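PDB 3EVT: phosphoglycerate dehydrogenase from Lactobacillus plantarum, which probably catalyses the NAD-dependent oxidation of 3-phosphoglycerate to 3-phosphohydroxypyruvate. Local coordinates for residues 207-212 against 229-234; 235-240 against 263-268; 246-251 against 270-275. All coordinates share one frame; numbering follows the deposited sequence.

All three contacts lie in the NAD-binding domain, near the end of its parallel sheet where strands 222-225, 248-251 and 271-273 run side by side. Interaction 1 closes first along the chain and leads into helix 234-242, whose first turns supply one side of interaction 2. Interactions 2 and 3 then alternate, since strand 248-251 follows the helix and loop 263-268 leads to strand 271-273. The centres of interactions 1 and 2 are about 12 Å apart, those of 2 and 3 about 9 Å. Leu265 touches both Thr234 and Leu251, so interaction 2 lies between the other two, which do not touch each other; interactions 2 and 3 also reach the second subunit.

Interaction 1. Residues 207-212 against 229-234; sequences HLFSTE and GPAVDT
His207 lays its imidazole across the side chain of Asp233, while their backbones are held by three backbone hydrogen bonds. His207 N donates to Pro230 O at 2.8 Å, Phe209 N to Ala231 O at 2.9 Å, and Asp233 N returns a bond to Phe209 O at 3.0 Å, leaving Phe209 and Val232 as a single bridged pair. From CB, which points away from 229-234, the His207 side chain turns back: CG stands beside the backbone N (chi1 -73°), and the ring comes to lie over Asp233 CB, which sits 4.0 Å from the ring centroid in a CH-pi contact displaced toward the rim. CD2 meets Pro230 O in the ring plane at 3.2 Å. ND1 comes within 3.6 Å of Asp233 OD2 without a hydrogen bond, the ring and carboxylate planes being 37° apart; CE1 lies 4.0 Å from Asp233 CG, and NE2 at the tip bonds Glu255 OE1. An alanine at His207 would probably leave Glu255 without this partner and uncover the Asp233 methylene. Asp233 OD2 takes its bond from Ser210 OG at 3.0 Å, met from above the carboxylate plane, while OD1 caps helix 234-242 at Ala236 N. On the other side of the bridge, the Phe209 ring presents its edge to Ala231 O, and Phe209 CB packs on Val232 CG2. With one oxygen on the helix start and the other on Ser210, the Asp233 carboxylate is probably restrained in rotation, and the nearby helix N-terminus would be expected to stabilise its negative charge.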
# COMPACT_ATOMS: atom_id res chain seq x y z
N HIS A 207 -26.95 8.08 10.94
CA HIS A 207 -27.55 7.47 9.75
C HIS A 207 -27.28 8.27 8.47
O HIS A 207 -28.14 8.37 7.58
CB HIS A 207 -29.05 7.22 9.98
CG HIS A 207 -29.33 6.07 10.90
ND1 HIS A 207 -30.54 5.41 10.95
CD2 HIS A 207 -28.53 5.43 11.80
CE1 HIS A 207 -30.49 4.44 11.84
NE2 HIS A 207 -29.28 4.43 12.37
N LEU A 208 -26.10 8.86 8.39
CA LEU A 208 -25.65 9.57 7.19
C LEU A 208 -25.54 8.57 6.04
O LEU A 208 -25.95 8.83 4.91
CB LEU A 208 -24.30 10.24 7.45
CG LEU A 208 -23.74 10.88 6.19
CD1 LEU A 208 -24.82 11.73 5.62
CD2 LEU A 208 -22.50 11.68 6.45
N PHE A 209 -25.04 7.37 6.36
CA PHE A 209 -24.99 6.28 5.39
C PHE A 209 -26.30 5.49 5.37
O PHE A 209 -26.51 4.52 6.12
CB PHE A 209 -23.70 5.46 5.58
CG PHE A 209 -22.47 6.33 5.50
CD1 PHE A 209 -21.85 6.57 4.27
CD2 PHE A 209 -21.99 6.99 6.63
CE1 PHE A 209 -20.73 7.44 4.17
CE2 PHE A 209 -20.90 7.86 6.54
CZ PHE A 209 -20.26 8.09 5.29
N SER A 210 -27.19 5.92 4.50
CA SER A 210 -28.52 5.36 4.49
C SER A 210 -29.12 5.47 3.08
O SER A 210 -28.38 5.73 2.10
CB SER A 210 -29.38 6.09 5.53
OG SER A 210 -30.53 5.34 5.86
N THR A 211 -30.43 5.27 2.98
CA THR A 211 -31.09 5.15 1.67
C THR A 211 -30.73 6.23 0.67
O THR A 211 -30.34 5.91 -0.46
CB THR A 211 -32.67 4.93 1.74
OG1 THR A 211 -32.96 3.55 2.03
CG2 THR A 211 -33.33 5.25 0.40
N GLU A 212 -30.87 7.51 1.02
CA GLU A 212 -30.61 8.56 0.02
C GLU A 212 -29.18 8.48 -0.53
O GLU A 212 -28.98 8.47 -1.76
CB GLU A 212 -30.87 9.95 0.59
N GLY A 229 -20.54 3.17 14.75
CA GLY A 229 -21.63 2.32 14.30
C GLY A 229 -22.82 3.04 13.70
O GLY A 229 -23.17 2.80 12.54
N PRO A 230 -23.45 3.95 14.48
CA PRO A 230 -24.70 4.63 14.07
C PRO A 230 -24.58 5.60 12.88
O PRO A 230 -25.56 6.24 12.54
CB PRO A 230 -25.12 5.43 15.32
CG PRO A 230 -24.24 4.87 16.48
CD PRO A 230 -22.99 4.36 15.83
N ALA A 231 -23.40 5.73 12.27
CA ALA A 231 -23.29 6.53 11.06
C ALA A 231 -24.03 5.81 9.94
O ALA A 231 -24.46 6.43 8.99
CB ALA A 231 -21.81 6.73 10.67
N VAL A 232 -24.16 4.50 10.10
CA VAL A 232 -24.66 3.61 9.09
C VAL A 232 -25.96 2.93 9.53
O VAL A 232 -26.04 2.27 10.56
CB VAL A 232 -23.59 2.52 8.78
CG1 VAL A 232 -24.15 1.39 7.90
CG2 VAL A 232 -22.31 3.15 8.22
N ASP A 233 -26.97 3.10 8.69
CA ASP A 233 -28.26 2.48 8.86
C ASP A 233 -28.16 1.03 8.40
O ASP A 233 -28.03 0.73 7.19
CB ASP A 233 -29.26 3.29 8.04
CG ASP A 233 -30.69 2.79 8.18
OD1 ASP A 233 -30.88 1.57 8.37
OD2 ASP A 233 -31.62 3.62 8.03
N THR A 234 -28.21 0.13 9.36
CA THR A 234 -27.97 -1.28 9.13
C THR A 234 -29.00 -1.85 8.15
O THR A 234 -28.69 -2.69 7.30
CB THR A 234 -28.08 -2.06 10.47
OG1 THR A 234 -26.91 -1.84 11.27
CG2 THR A 234 -28.17 -3.52 10.19

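Interaction 2. Residues 235-240 against 263-268; sequences TALMTA and HPLWQR
This is a mainly apolar contact between a helix and a loop, with an arginine guanidinium laid against the helix: Met238, on the side of helix 234-242 that faces 263-268, packs against Leu265 and Arg268 in the segment that leads from strand 248-251 to strand 271-273. At its core Met238 CG lies 3.6 Å from Leu265 CD2. Met238 SD is 3.9 Å from the same methyl, Leu265 CD2. CG of Met238 lies beside its backbone N (chi1 -71°); with chi2 extended (-172°), Met238 SD reaches out to 4.1 Å from Arg268 CD, and the bend at chi3 turns only CE. Leu237 adds a looser touch, its CD2 standing 4.4 Å from Leu265 CD2, while its side chain also packs on Ala249 and Leu251 of the sheet.

Arg268 bends at chi2 and chi3 and brings its guanidinium up to the helix, one face over Met238 CA. NH2 approaches Met238 CB at 3.9 Å and lies 3.7 Å from Met238 O, too far for a hydrogen bond. The charge is met elsewhere: NH1 pairs with Asp270 and NH2 with Asp242, two salt bridges that tie the end of the helix to the start of strand 271-273 and hold the flat group against Met238. Within the loop, Leu265 N donates to His263 ND1 at 3.1 Å, nearly in the ring plane, which steadies the turn that carries Leu265. On the dimer side, Trp266 O accepts bonds from Gln120 and Arg121 of the second subunit. Strand 222-225, helix 234-242 and the parallel strand 248-251 form a beta-alpha-beta unit of the Rossmann-type NAD-binding domain, and Met238 and Leu265 join its helix to the connection between the last two strands.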
# COMPACT_ATOMS: atom_id res chain seq x y z
N THR A 235 -30.23 -1.38 8.27
CA THR A 235 -31.29 -1.86 7.40
C THR A 235 -31.13 -1.42 5.95
O THR A 235 -31.15 -2.26 5.04
CB THR A 235 -32.68 -1.45 7.95
OG1 THR A 235 -32.89 -2.19 9.16
CG2 THR A 235 -33.77 -1.80 6.94
N ALA A 236 -30.93 -0.11 5.77
CA ALA A 236 -30.64 0.45 4.45
C ALA A 236 -29.45 -0.26 3.80
O ALA A 236 -29.50 -0.61 2.60
CB ALA A 236 -30.39 1.93 4.57
N LEU A 237 -28.39 -0.48 4.60
CA LEU A 237 -27.18 -1.14 4.12
C LEU A 237 -27.52 -2.53 3.53
O LEU A 237 -27.15 -2.84 2.37
CB LEU A 237 -26.12 -1.22 5.24
CG LEU A 237 -24.85 -2.07 4.90
CD1 LEU A 237 -24.02 -1.52 3.73
CD2 LEU A 237 -23.93 -2.33 6.08
N MET A 238 -28.24 -3.34 4.30
CA MET A 238 -28.59 -4.67 3.83
C MET A 238 -29.46 -4.62 2.57
O MET A 238 -29.24 -5.43 1.66
CB MET A 238 -29.20 -5.52 4.94
CG MET A 238 -28.14 -5.94 6.01
SD MET A 238 -28.78 -7.13 7.20
CE MET A 238 -29.76 -5.96 8.12
N THR A 239 -30.38 -3.65 2.50
CA THR A 239 -31.17 -3.50 1.29
C THR A 239 -30.39 -2.92 0.07
O THR A 239 -30.57 -3.39 -1.06
CB THR A 239 -32.62 -2.91 1.57
OG1 THR A 239 -32.54 -1.53 1.87
CG2 THR A 239 -33.27 -3.59 2.79
N ALA A 240 -29.46 -2.00 0.32
CA ALA A 240 -28.54 -1.52 -0.75
C ALA A 240 -27.68 -2.64 -1.35
O ALA A 240 -27.42 -2.64 -2.55
CB ALA A 240 -27.64 -0.43 -0.25
N HIS A 263 -27.44 -11.42 15.11
CA HIS A 263 -27.70 -10.37 14.13
C HIS A 263 -27.52 -10.89 12.69
O HIS A 263 -26.60 -11.69 12.42
CB HIS A 263 -26.80 -9.16 14.38
CG HIS A 263 -27.33 -7.90 13.79
ND1 HIS A 263 -27.30 -7.65 12.43
CD2 HIS A 263 -27.96 -6.84 14.36
CE1 HIS A 263 -27.87 -6.48 12.19
NE2 HIS A 263 -28.27 -5.97 13.35
N PRO A 264 -28.41 -10.46 11.78
CA PRO A 264 -28.36 -11.05 10.42
C PRO A 264 -27.17 -10.56 9.58
O PRO A 264 -26.75 -11.26 8.64
CB PRO A 264 -29.74 -10.70 9.80
CG PRO A 264 -30.40 -9.68 10.74
CD PRO A 264 -29.62 -9.64 12.02
N LEU A 265 -26.59 -9.41 9.94
CA LEU A 265 -25.31 -8.95 9.33
C LEU A 265 -24.23 -10.02 9.32
O LEU A 265 -23.47 -10.15 8.35
CB LEU A 265 -24.75 -7.68 10.02
CG LEU A 265 -25.27 -6.32 9.60
CD1 LEU A 265 -24.53 -5.26 10.35
CD2 LEU A 265 -25.16 -6.09 8.05
N TRP A 266 -24.13 -10.77 10.41
CA TRP A 266 -23.10 -11.84 10.47
C TRP A 266 -23.25 -12.93 9.40
O TRP A 266 -22.25 -13.50 8.97
CB TRP A 266 -23.11 -12.58 11.79
CG TRP A 266 -22.68 -11.82 13.06
CD1 TRP A 266 -23.51 -11.33 14.04
CD2 TRP A 266 -21.33 -11.55 13.50
NE1 TRP A 266 -22.75 -10.79 15.06
CE2 TRP A 266 -21.42 -10.91 14.75
CE3 TRP A 266 -20.06 -11.82 12.97
CZ2 TRP A 266 -20.29 -10.51 15.48
CZ3 TRP A 266 -18.93 -11.42 13.68
CH2 TRP A 266 -19.06 -10.75 14.92
N GLN A 267 -24.49 -13.27 9.06
CA GLN A 267 -24.75 -14.36 8.12
C GLN A 267 -24.52 -13.99 6.67
O GLN A 267 -24.57 -14.87 5.84
CB GLN A 267 -26.20 -14.89 8.22
CG GLN A 267 -26.99 -14.40 9.41
CD GLN A 267 -26.72 -15.24 10.67
OE1 GLN A 267 -26.23 -16.38 10.57
NE2 GLN A 267 -27.03 -14.67 11.87
N ARG A 268 -24.28 -12.71 6.35
CA ARG A 268 -24.01 -12.32 4.96
C ARG A 268 -22.57 -12.70 4.53
O ARG A 268 -21.62 -12.66 5.35
CB ARG A 268 -24.23 -10.83 4.77
CG ARG A 268 -25.38 -10.22 5.63
CD ARG A 268 -26.55 -9.66 4.81
NE ARG A 268 -26.24 -9.21 3.44
CZ ARG A 268 -27.17 -8.83 2.55
NH1 ARG A 268 -26.83 -8.45 1.32
NH2 ARG A 268 -28.46 -8.80 2.90

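Interaction 3. Residues 246-251 against 270-275; sequences LSMAAL and DVLITP
Four backbone hydrogen bonds join 246-251 to 270-275. Ala249 N donates to Asp270 O at 2.9 Å and Ala249 O receives Leu272 N, also at 2.9 Å. One step on, Leu251 N bonds Leu272 O at 3.0 Å, less straight at 144°, and Leu251 O takes Thr274 N at 3.0 Å. Thus Ala249 and Leu251 each bond through both N and O to residues flanking their bridge partners, the register of a parallel pair; CA-H...O contacts fill in between, such as Val271 CA to Ala249 O. The strand directions differ by 11°. These are neighbouring strands at the end of the parallel Rossmann-type sheet: 248-251 also bonds to strand 222-225, and 271-273 is outermost within the chain, where Val271 O and Ile273 N bond Gln120 of the second subunit.

Ala249, Leu251, Val271 and Ile273 share one face, on which Leu251 CD1 lies 4.0 Å from Val271 CG1 and 4.2 Å from Ile273 CD1. Leu251 also meets Leu265 here, and Val271 meets Leu241 of helix 234-242. The other face carries Ala250 and Leu272, with helix 93-110 against Ala250. In Met248, chi2 (-71°) turns SD to 3.7 Å from Asp270 CA, and the further bend at chi3 brings CE to Leu272 CD2.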
# COMPACT_ATOMS: atom_id res chain seq x y z
N LEU A 246 -24.64 -1.44 -3.73
CA LEU A 246 -23.31 -1.57 -3.11
C LEU A 246 -22.82 -2.98 -3.44
O LEU A 246 -23.62 -3.92 -3.44
CB LEU A 246 -23.41 -1.45 -1.58
CG LEU A 246 -23.76 -0.11 -0.92
CD1 LEU A 246 -23.55 -0.17 0.59
CD2 LEU A 246 -22.94 1.03 -1.50
N SER A 247 -21.52 -3.15 -3.66
CA SER A 247 -21.00 -4.51 -3.90
C SER A 247 -20.64 -5.28 -2.62
O SER A 247 -20.76 -6.51 -2.59
CB SER A 247 -19.78 -4.50 -4.83
OG SER A 247 -18.84 -3.50 -4.46
N MET A 248 -20.23 -4.58 -1.56
CA MET A 248 -19.60 -5.23 -0.39
C MET A 248 -19.55 -4.18 0.72
O MET A 248 -19.55 -2.96 0.43
CB MET A 248 -18.13 -5.65 -0.70
CG MET A 248 -17.93 -6.88 -1.56
SD MET A 248 -18.30 -8.54 -0.88
CE MET A 248 -17.51 -8.26 0.67
N ALA A 249 -19.47 -4.64 1.97
CA ALA A 249 -19.20 -3.73 3.10
C ALA A 249 -18.18 -4.32 4.07
O ALA A 249 -18.04 -5.54 4.16
CB ALA A 249 -20.44 -3.39 3.81
N ALA A 250 -17.45 -3.47 4.76
CA ALA A 250 -16.60 -3.94 5.85
C ALA A 250 -16.88 -3.04 7.01
O ALA A 250 -16.68 -1.83 6.93
CB ALA A 250 -15.11 -3.90 5.48
N LEU A 251 -17.41 -3.59 8.08
CA LEU A 251 -17.72 -2.72 9.21
C LEU A 251 -16.84 -3.11 10.38
O LEU A 251 -16.90 -4.24 10.83
CB LEU A 251 -19.20 -2.82 9.59
CG LEU A 251 -20.19 -2.85 8.44
CD1 LEU A 251 -21.58 -3.28 9.02
CD2 LEU A 251 -20.21 -1.44 7.70
N ASP A 270 -21.27 -10.90 2.13
CA ASP A 270 -20.89 -9.66 1.48
C ASP A 270 -20.67 -8.54 2.50
O ASP A 270 -20.59 -7.36 2.12
CB ASP A 270 -21.93 -9.23 0.42
CG ASP A 270 -23.30 -8.97 1.02
OD1 ASP A 270 -23.47 -9.14 2.24
OD2 ASP A 270 -24.23 -8.62 0.26
N VAL A 271 -20.58 -8.92 3.78
CA VAL A 271 -20.25 -7.94 4.81
C VAL A 271 -19.16 -8.54 5.67
O VAL A 271 -19.29 -9.70 6.12
CB VAL A 271 -21.48 -7.54 5.67
CG1 VAL A 271 -21.12 -6.49 6.72
CG2 VAL A 271 -22.58 -7.01 4.80
N LEU A 272 -18.06 -7.82 5.87
CA LEU A 272 -16.96 -8.37 6.67
C LEU A 272 -16.98 -7.67 7.99
O LEU A 272 -16.66 -6.50 8.04
CB LEU A 272 -15.59 -8.09 6.03
CG LEU A 272 -15.37 -8.34 4.52
CD1 LEU A 272 -13.92 -8.03 4.01
CD2 LEU A 272 -15.78 -9.73 4.17
N ILE A 273 -17.33 -8.37 9.05
CA ILE A 273 -17.44 -7.75 10.36
C ILE A 273 -16.10 -7.94 11.05
O ILE A 273 -15.60 -9.07 11.16
CB ILE A 273 -18.56 -8.47 11.25
CG1 ILE A 273 -19.87 -8.55 10.50
CG2 ILE A 273 -18.77 -7.73 12.59
CD1 ILE A 273 -20.53 -7.17 10.27
N THR A 274 -15.50 -6.85 11.52
CA THR A 274 -14.37 -7.02 12.38
C THR A 274 -14.75 -6.33 13.66
O THR A 274 -15.38 -5.29 13.63
CB THR A 274 -13.03 -6.42 11.80
OG1 THR A 274 -13.23 -5.03 11.52
CG2 THR A 274 -12.65 -7.15 10.52
N PRO A 275 -14.36 -6.91 14.81
CA PRO A 275 -14.84 -6.40 16.09
C PRO A 275 -14.09 -5.21 16.62
O PRO A 275 -13.42 -5.34 17.62
CB PRO A 275 -14.64 -7.59 17.04
CG PRO A 275 -13.50 -8.35 16.49
CD PRO A 275 -13.48 -8.10 14.96